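Local coordinates for protein antisigma-factor antagonist STAS (Rhodobacter sphaeroides, PDB 3LKL) that probably carries sulfate or related anions across the membrane as a SulP-type transporter, this piece being its C-terminal STAS domain, at residues 15-20 / 39-44; 46-51 / 76-81; 22-27 / 52-57. One frame throughout, in Å; residues are numbered along the deposited sequence.

Contact 1 (15-20 / 39-44); sequences RARTYR and FREPLE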
# COMPACT_ATOMS: atom_id res chain seq x y z
N ARG A 15 -20.93 14.14 -11.72
CA ARG A 15 -21.57 12.84 -11.63
C ARG A 15 -20.74 11.62 -11.21
O ARG A 15 -21.33 10.59 -10.79
CB ARG A 15 -22.31 12.53 -12.92
CG ARG A 15 -23.41 13.60 -13.20
CD ARG A 15 -24.34 13.29 -14.37
NE ARG A 15 -23.66 12.45 -15.34
CZ ARG A 15 -23.41 12.77 -16.60
NH1 ARG A 15 -23.85 13.93 -17.14
NH2 ARG A 15 -22.73 11.89 -17.34
N ALA A 16 -19.42 11.75 -11.30
CA ALA A 16 -18.48 10.68 -11.04
C ALA A 16 -17.38 11.23 -10.13
O ALA A 16 -16.91 12.37 -10.35
CB ALA A 16 -17.86 10.20 -12.34
N ARG A 17 -17.06 10.48 -9.05
CA ARG A 17 -15.93 10.78 -8.19
C ARG A 17 -14.96 9.57 -8.12
O ARG A 17 -15.41 8.41 -8.00
CB ARG A 17 -16.38 11.21 -6.77
CG ARG A 17 -15.17 11.61 -6.00
CD ARG A 17 -15.40 12.30 -4.72
NE ARG A 17 -16.14 13.55 -4.78
CZ ARG A 17 -15.59 14.77 -4.82
NH1 ARG A 17 -14.28 14.97 -4.91
NH2 ARG A 17 -16.38 15.80 -4.78
N THR A 18 -13.65 9.82 -8.23
CA THR A 18 -12.58 8.77 -8.00
C THR A 18 -11.85 9.09 -6.72
O THR A 18 -11.34 10.17 -6.52
CB THR A 18 -11.68 8.60 -9.25
OG1 THR A 18 -12.53 8.31 -10.34
CG2 THR A 18 -10.63 7.43 -9.15
N TYR A 19 -11.98 8.21 -5.73
CA TYR A 19 -11.15 8.26 -4.54
C TYR A 19 -9.85 7.49 -4.77
O TYR A 19 -9.90 6.35 -5.17
CB TYR A 19 -11.88 7.66 -3.35
CG TYR A 19 -13.00 8.51 -2.85
CD1 TYR A 19 -14.28 8.37 -3.34
CD2 TYR A 19 -12.77 9.45 -1.84
CE1 TYR A 19 -15.31 9.20 -2.86
CE2 TYR A 19 -13.76 10.32 -1.41
CZ TYR A 19 -15.04 10.16 -1.89
OH TYR A 19 -16.03 10.99 -1.41
N ARG A 20 -8.70 8.10 -4.45
CA ARG A 20 -7.38 7.45 -4.60
C ARG A 20 -6.85 7.17 -3.22
O ARG A 20 -6.63 8.09 -2.43
CB ARG A 20 -6.42 8.41 -5.30
CG ARG A 20 -5.07 7.85 -5.67
CD ARG A 20 -4.26 8.88 -6.42
NE ARG A 20 -4.66 8.94 -7.83
CZ ARG A 20 -4.15 9.81 -8.72
NH1 ARG A 20 -4.57 9.80 -9.99
NH2 ARG A 20 -3.24 10.71 -8.34
N PHE A 39 -20.32 10.07 1.84
CA PHE A 39 -21.28 9.06 1.49
C PHE A 39 -22.58 9.58 0.90
O PHE A 39 -23.16 8.93 -0.02
CB PHE A 39 -21.52 8.14 2.67
CG PHE A 39 -20.39 7.18 2.89
CD1 PHE A 39 -20.00 6.33 1.86
CD2 PHE A 39 -19.73 7.11 4.08
CE1 PHE A 39 -18.99 5.48 2.01
CE2 PHE A 39 -18.71 6.22 4.28
CZ PHE A 39 -18.33 5.38 3.23
N ARG A 40 -22.98 10.78 1.28
CA ARG A 40 -24.27 11.23 0.81
C ARG A 40 -24.14 12.29 -0.26
O ARG A 40 -25.10 12.96 -0.55
CB ARG A 40 -25.09 11.73 1.98
CG ARG A 40 -25.33 10.63 3.11
CD ARG A 40 -25.65 11.25 4.49
NE ARG A 40 -24.65 12.31 4.74
CZ ARG A 40 -24.35 12.87 5.90
NH1 ARG A 40 -24.93 12.49 7.05
NH2 ARG A 40 -23.42 13.83 5.90
N GLU A 41 -22.97 12.42 -0.85
CA GLU A 41 -22.82 13.26 -1.99
C GLU A 41 -23.54 12.61 -3.12
O GLU A 41 -23.42 11.46 -3.34
CB GLU A 41 -21.36 13.46 -2.33
CG GLU A 41 -21.12 14.13 -3.66
CD GLU A 41 -19.68 14.26 -4.05
OE1 GLU A 41 -18.82 13.62 -3.50
OE2 GLU A 41 -19.43 15.01 -4.95
N PRO A 42 -24.31 13.37 -3.86
CA PRO A 42 -25.07 12.77 -4.92
C PRO A 42 -24.16 12.45 -6.08
O PRO A 42 -23.54 13.31 -6.60
CB PRO A 42 -26.05 13.86 -5.27
CG PRO A 42 -25.40 15.08 -4.89
CD PRO A 42 -24.68 14.77 -3.67
N LEU A 43 -24.09 11.18 -6.44
CA LEU A 43 -23.25 10.79 -7.52
C LEU A 43 -23.87 9.67 -8.24
O LEU A 43 -24.44 8.79 -7.68
CB LEU A 43 -21.89 10.35 -7.00
CG LEU A 43 -20.96 11.30 -6.27
CD1 LEU A 43 -19.89 10.54 -5.56
CD2 LEU A 43 -20.37 12.27 -7.17
N GLU A 44 -23.69 9.66 -9.52
CA GLU A 44 -24.02 8.46 -10.30
C GLU A 44 -22.98 7.30 -10.22
O GLU A 44 -23.33 6.12 -10.30
CB GLU A 44 -24.16 8.87 -11.77
CG GLU A 44 -25.30 9.79 -12.05
CD GLU A 44 -25.50 10.00 -13.55
OE1 GLU A 44 -24.54 9.74 -14.35
OE2 GLU A 44 -26.64 10.39 -13.92
O HOH W 1 -18.29 11.26 -2.25
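R17 takes the carboxylate of E41 side-on, one nitrogen to each oxygen: NE of R17 lies 3.0 Å from OE1 of E41, and NH2 of R17 lies 3.2 Å from OE2 in the straighter bond (166°). The side chains cross at about a right angle and their flat ends are turned 48° against each other. OE2 lies near the guanidinium plane, OE1 tilted from it. The remaining nitrogen, NH1, bonds to S8 of strand 4-10, which, with the bonds to E41, helps fix the rotation of the group. Alongside, CB of R17 packs 3.8 Å from CD1 of L43, and the buried ring of Y19 lies close by, its hydroxyl bonded to the backbone N of D38. This is the tight half. At the other end R15 and E44 run side by side on the surface, where NE of R15 meets OE1 of E44 at 3.0 Å in a salt bridge whose hydrogen bond is weak and bent (130°). The backbone bond beside it, E44 N to R15 O, is weak too. Together they hold the 39-44 connection against strand 16-22 before strand 45-50, as the return leg of a beta-alpha-beta crossover in the STAS fold.

Contact 2 (46-51 / 76-81); sequences VTIDVS and AEVRIV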
# COMPACT_ATOMS: atom_id res chain seq x y z
N VAL A 46 -19.11 6.10 -8.39
CA VAL A 46 -17.94 6.21 -7.52
C VAL A 46 -16.87 5.14 -7.85
O VAL A 46 -17.22 3.98 -7.99
CB VAL A 46 -18.37 6.09 -6.04
CG1 VAL A 46 -17.19 6.42 -5.17
CG2 VAL A 46 -19.52 7.07 -5.75
N THR A 47 -15.56 5.53 -7.95
CA THR A 47 -14.48 4.61 -8.01
C THR A 47 -13.65 4.75 -6.80
O THR A 47 -13.29 5.86 -6.41
CB THR A 47 -13.63 4.85 -9.27
OG1 THR A 47 -14.50 4.66 -10.38
CG2 THR A 47 -12.49 3.83 -9.39
N ILE A 48 -13.41 3.63 -6.11
CA ILE A 48 -12.44 3.55 -5.03
C ILE A 48 -11.22 2.83 -5.59
O ILE A 48 -11.29 1.63 -5.84
CB ILE A 48 -13.08 2.85 -3.83
CG1 ILE A 48 -14.42 3.56 -3.47
CG2 ILE A 48 -12.18 2.83 -2.59
CD1 ILE A 48 -15.13 2.83 -2.35
N ASP A 49 -10.15 3.55 -5.79
CA ASP A 49 -8.93 3.00 -6.32
C ASP A 49 -7.95 2.72 -5.19
O ASP A 49 -7.40 3.60 -4.62
CB ASP A 49 -8.36 3.97 -7.34
CG ASP A 49 -7.05 3.52 -7.95
OD1 ASP A 49 -6.43 2.59 -7.52
OD2 ASP A 49 -6.63 4.13 -8.89
N VAL A 50 -7.78 1.45 -4.89
CA VAL A 50 -6.87 1.03 -3.84
C VAL A 50 -5.50 0.48 -4.39
O VAL A 50 -4.74 -0.14 -3.61
CB VAL A 50 -7.54 -0.01 -2.93
CG1 VAL A 50 -8.69 0.63 -2.16
CG2 VAL A 50 -8.06 -1.23 -3.74
N SER A 51 -5.22 0.69 -5.70
CA SER A 51 -4.02 0.17 -6.36
C SER A 51 -2.71 0.57 -5.69
O SER A 51 -1.78 -0.26 -5.66
CB SER A 51 -3.98 0.46 -7.87
OG SER A 51 -4.05 1.86 -8.16
N ALA A 76 -25.32 5.26 -5.92
CA ALA A 76 -24.15 5.25 -6.78
C ALA A 76 -23.85 3.84 -7.27
O ALA A 76 -24.01 2.88 -6.55
CB ALA A 76 -22.91 5.85 -6.10
N GLU A 77 -23.41 3.77 -8.52
CA GLU A 77 -22.75 2.64 -9.07
C GLU A 77 -21.26 2.69 -8.64
O GLU A 77 -20.58 3.75 -8.77
CB GLU A 77 -22.93 2.71 -10.55
CG GLU A 77 -22.60 1.55 -11.31
CD GLU A 77 -22.86 1.84 -12.79
OE1 GLU A 77 -21.96 2.50 -13.42
OE2 GLU A 77 -23.97 1.47 -13.28
N VAL A 78 -20.77 1.59 -8.07
CA VAL A 78 -19.47 1.60 -7.40
C VAL A 78 -18.52 0.60 -8.07
O VAL A 78 -18.91 -0.47 -8.36
CB VAL A 78 -19.62 1.32 -5.90
CG1 VAL A 78 -18.30 1.67 -5.15
CG2 VAL A 78 -20.70 2.19 -5.30
N ARG A 79 -17.29 1.04 -8.33
CA ARG A 79 -16.21 0.20 -8.82
C ARG A 79 -15.01 0.29 -7.89
O ARG A 79 -14.69 1.36 -7.40
CB ARG A 79 -15.72 0.77 -10.15
CG ARG A 79 -16.33 0.15 -11.30
CD ARG A 79 -15.14 -0.40 -12.25
NE ARG A 79 -14.48 0.68 -12.99
CZ ARG A 79 -13.46 0.53 -13.84
NH1 ARG A 79 -12.89 -0.66 -14.06
NH2 ARG A 79 -13.00 1.60 -14.47
N ILE A 80 -14.31 -0.81 -7.73
CA ILE A 80 -13.08 -0.85 -6.97
C ILE A 80 -12.03 -1.09 -8.02
O ILE A 80 -12.18 -1.95 -8.84
CB ILE A 80 -13.12 -1.96 -5.89
CG1 ILE A 80 -14.19 -1.62 -4.86
CG2 ILE A 80 -11.76 -2.06 -5.06
CD1 ILE A 80 -14.18 -2.61 -3.67
N VAL A 81 -10.98 -0.35 -7.97
CA VAL A 81 -9.92 -0.57 -8.87
C VAL A 81 -8.72 -0.92 -8.03
O VAL A 81 -8.47 -0.29 -7.06
CB VAL A 81 -9.72 0.70 -9.63
CG1 VAL A 81 -8.38 0.76 -10.23
CG2 VAL A 81 -10.77 0.84 -10.63
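V81 lays its CG2 against the CG2 of T47, 3.7 Å apart, and turns its other methyl to D49, with CG1 of V81 3.8 Å from OD1 of D49. CG1 stands anti to the backbone N (chi1 160°), which puts one branch over each neighbour. The CG2 branch also sits above the face of the R79 guanidinium, whose chain bends round beside T47 on this same side of the sheet.

Underneath, the backbones pair in parallel, T47 opposite R79 and I48 opposite I80, with the strand directions 16° apart. V46, I48 and V50 do the bonding: V46 N reaches E77 O at 2.8 Å, R79 N reaches V46 O, I48 repeats the pattern between R79 O and V81 N, and V50 N closes on V81 O. T47 and D49 send their backbone bonds the other way, to strand 16-22. Strand 45-50 is thus an inner strand and 77-81 the edge strand within this chain, the two joined by way of 53-55 and helix 58-73 as a beta-alpha-beta crossover of the STAS domain.

That helix packs on the opposite face. CG2 of V46 touches CB of A76 at 3.6 Å, while F71 of the helix lies against both V46 and V78. Further along, CG2 of V50 comes 4.0 Å from CG2 of I80, and I80 packs on V68.

The chain turns a corner at S51. Here D49 OD1 takes two donors, the first being S51 N at 2.9 Å in an Asx turn. The second is the S51 hydroxyl, its OG 2.6 Å from D49 OD1, while OD2 of D49 makes a salt bridge to R52.

Contact 3 (22-27 / 52-57); sequences EGQLFY and RAHIWD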
# COMPACT_ATOMS: atom_id res chain seq x y z
N GLU A 22 -4.01 5.47 -0.92
CA GLU A 22 -2.57 5.24 -0.91
C GLU A 22 -2.11 4.87 0.47
O GLU A 22 -2.53 5.49 1.45
CB GLU A 22 -1.82 6.53 -1.29
CG GLU A 22 -2.19 6.97 -2.68
CD GLU A 22 -1.42 8.19 -3.21
OE1 GLU A 22 -2.12 9.12 -3.69
OE2 GLU A 22 -0.16 8.17 -3.17
N GLY A 23 -1.23 3.86 0.54
CA GLY A 23 -0.54 3.54 1.80
C GLY A 23 -1.16 2.37 2.49
O GLY A 23 -1.60 1.42 1.83
N GLN A 24 -1.26 2.45 3.82
CA GLN A 24 -1.48 1.22 4.60
C GLN A 24 -2.84 1.15 5.28
O GLN A 24 -3.14 1.98 6.13
CB GLN A 24 -0.39 1.12 5.68
CG GLN A 24 1.06 1.40 5.24
CD GLN A 24 1.49 0.68 3.98
OE1 GLN A 24 1.09 -0.43 3.70
NE2 GLN A 24 2.30 1.36 3.21
N LEU A 25 -3.67 0.20 4.89
CA LEU A 25 -4.98 0.04 5.45
C LEU A 25 -4.98 -1.13 6.40
O LEU A 25 -4.80 -2.29 5.99
CB LEU A 25 -6.01 -0.26 4.37
CG LEU A 25 -6.20 0.81 3.29
CD1 LEU A 25 -7.14 0.33 2.11
CD2 LEU A 25 -6.74 2.04 3.93
N PHE A 26 -5.25 -0.82 7.65
CA PHE A 26 -5.26 -1.85 8.74
C PHE A 26 -6.17 -1.30 9.82
O PHE A 26 -6.57 -0.17 9.71
CB PHE A 26 -3.84 -2.03 9.26
CG PHE A 26 -3.32 -0.87 10.07
CD1 PHE A 26 -3.19 -0.98 11.44
CD2 PHE A 26 -2.95 0.33 9.47
CE1 PHE A 26 -2.68 0.03 12.20
CE2 PHE A 26 -2.45 1.38 10.26
CZ PHE A 26 -2.31 1.22 11.61
N TYR A 27 -6.44 -2.06 10.88
CA TYR A 27 -7.48 -1.66 11.81
C TYR A 27 -7.30 -0.23 12.27
O TYR A 27 -8.26 0.50 12.48
CB TYR A 27 -7.56 -2.63 13.03
CG TYR A 27 -6.40 -2.49 13.96
CD1 TYR A 27 -6.46 -1.62 15.06
CD2 TYR A 27 -5.20 -3.23 13.75
CE1 TYR A 27 -5.38 -1.47 15.92
CE2 TYR A 27 -4.12 -3.09 14.61
CZ TYR A 27 -4.24 -2.22 15.70
OH TYR A 27 -3.19 -2.07 16.56
N ARG A 52 -2.68 1.73 -5.01
CA ARG A 52 -1.48 2.19 -4.33
C ARG A 52 -1.48 1.89 -2.85
O ARG A 52 -0.81 2.58 -2.08
CB ARG A 52 -1.36 3.72 -4.50
CG ARG A 52 -1.07 4.18 -5.91
CD ARG A 52 -1.62 5.59 -6.21
NE ARG A 52 -1.69 5.80 -7.67
CZ ARG A 52 -2.78 5.62 -8.43
NH1 ARG A 52 -3.93 5.25 -7.90
NH2 ARG A 52 -2.72 5.81 -9.73
N ALA A 53 -2.29 0.94 -2.40
CA ALA A 53 -2.42 0.71 -0.97
C ALA A 53 -2.26 -0.79 -0.69
O ALA A 53 -2.26 -1.59 -1.62
CB ALA A 53 -3.84 1.22 -0.47
N HIS A 54 -2.08 -1.15 0.56
CA HIS A 54 -2.01 -2.54 0.95
C HIS A 54 -3.05 -2.71 2.01
O HIS A 54 -3.16 -1.90 2.94
CB HIS A 54 -0.71 -2.88 1.62
CG HIS A 54 0.47 -2.75 0.73
ND1 HIS A 54 0.61 -3.47 -0.44
CD2 HIS A 54 1.54 -1.93 0.81
CE1 HIS A 54 1.73 -3.10 -1.04
NE2 HIS A 54 2.32 -2.18 -0.28
N ILE A 55 -3.84 -3.76 1.84
CA ILE A 55 -4.88 -4.09 2.82
C ILE A 55 -4.22 -5.19 3.69
O ILE A 55 -3.81 -6.20 3.19
CB ILE A 55 -6.16 -4.55 2.14
CG1 ILE A 55 -6.78 -3.36 1.32
CG2 ILE A 55 -7.09 -5.03 3.16
CD1 ILE A 55 -7.98 -3.77 0.53
N TRP A 56 -4.09 -4.90 4.97
CA TRP A 56 -3.31 -5.71 5.88
C TRP A 56 -4.14 -6.55 6.82
O TRP A 56 -3.57 -7.35 7.55
CB TRP A 56 -2.46 -4.79 6.73
CG TRP A 56 -1.36 -4.17 5.98
CD1 TRP A 56 -1.17 -2.86 5.78
CD2 TRP A 56 -0.28 -4.85 5.36
NE1 TRP A 56 -0.02 -2.66 5.04
CE2 TRP A 56 0.56 -3.89 4.82
CE3 TRP A 56 0.07 -6.22 5.26
CZ2 TRP A 56 1.68 -4.22 4.08
CZ3 TRP A 56 1.21 -6.54 4.60
CH2 TRP A 56 2.00 -5.56 4.00
N ASP A 57 -5.46 -6.35 6.90
CA ASP A 57 -6.24 -7.22 7.80
C ASP A 57 -7.70 -7.34 7.35
O ASP A 57 -8.20 -6.50 6.60
CB ASP A 57 -6.10 -6.77 9.30
CG ASP A 57 -6.42 -5.27 9.56
OD1 ASP A 57 -7.28 -4.70 8.85
OD2 ASP A 57 -5.82 -4.64 10.49
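OD2 of D57 takes the backbone N-H of Y27 on its syn lone pair at 2.7 Å, 141° at the hydrogen. OD1 bonds to the S60 hydroxyl, and D57, at the N-cap position, caps a backbone N at the start of helix 58-73. A second side-chain bond runs from NE1 of W56 to OE1 of Q24, 2.8 Å and 164°, in the indole plane, on a lone pair of the amide. The bend of Q24 at chi2 brings OE1 there, and it also comes 3.3 Å from CD2 at the edge of the H54 ring. NE2 of Q24 bonds to D65 and Q62 of the second subunit, NE2 of H54 to the same D65, while V61 of that subunit packs on W56. An alanine in place of W56 would probably leave OE1 of Q24 without its donor, the amide held through NE2 alone, and open a gap beside V61 of the second subunit. On the other face CD1 of L25 meets CG1 of I55 at 3.8 Å. At the corner G23 has angles where a CB would be jammed against O of E22. This two-stranded parallel sheet leads into helix 58-73 at the dimer interface of the STAS domain.

Overall arrangement
From the N terminus, strand 4-10 turns back into strand 16-22, which begins in contact 1 and runs on to the corner where contact 3 opens at 22-27. The chain then passes through helix 30-35 and comes back at 39-44, closing contact 1 before strand 45-50 opens contact 2. At the next corner, 52-57 closes contact 3. Helix 58-73 follows, and strand 77-81 closes contact 2. Contacts 1 and 2 are therefore in series, while contact 3 crosses both. Contacts 1 and 2 meet on the main sheet, where strands 16-22 and 45-50 are neighbours; contact 3, beyond the chain's centre, pairs the continuations of those two strands.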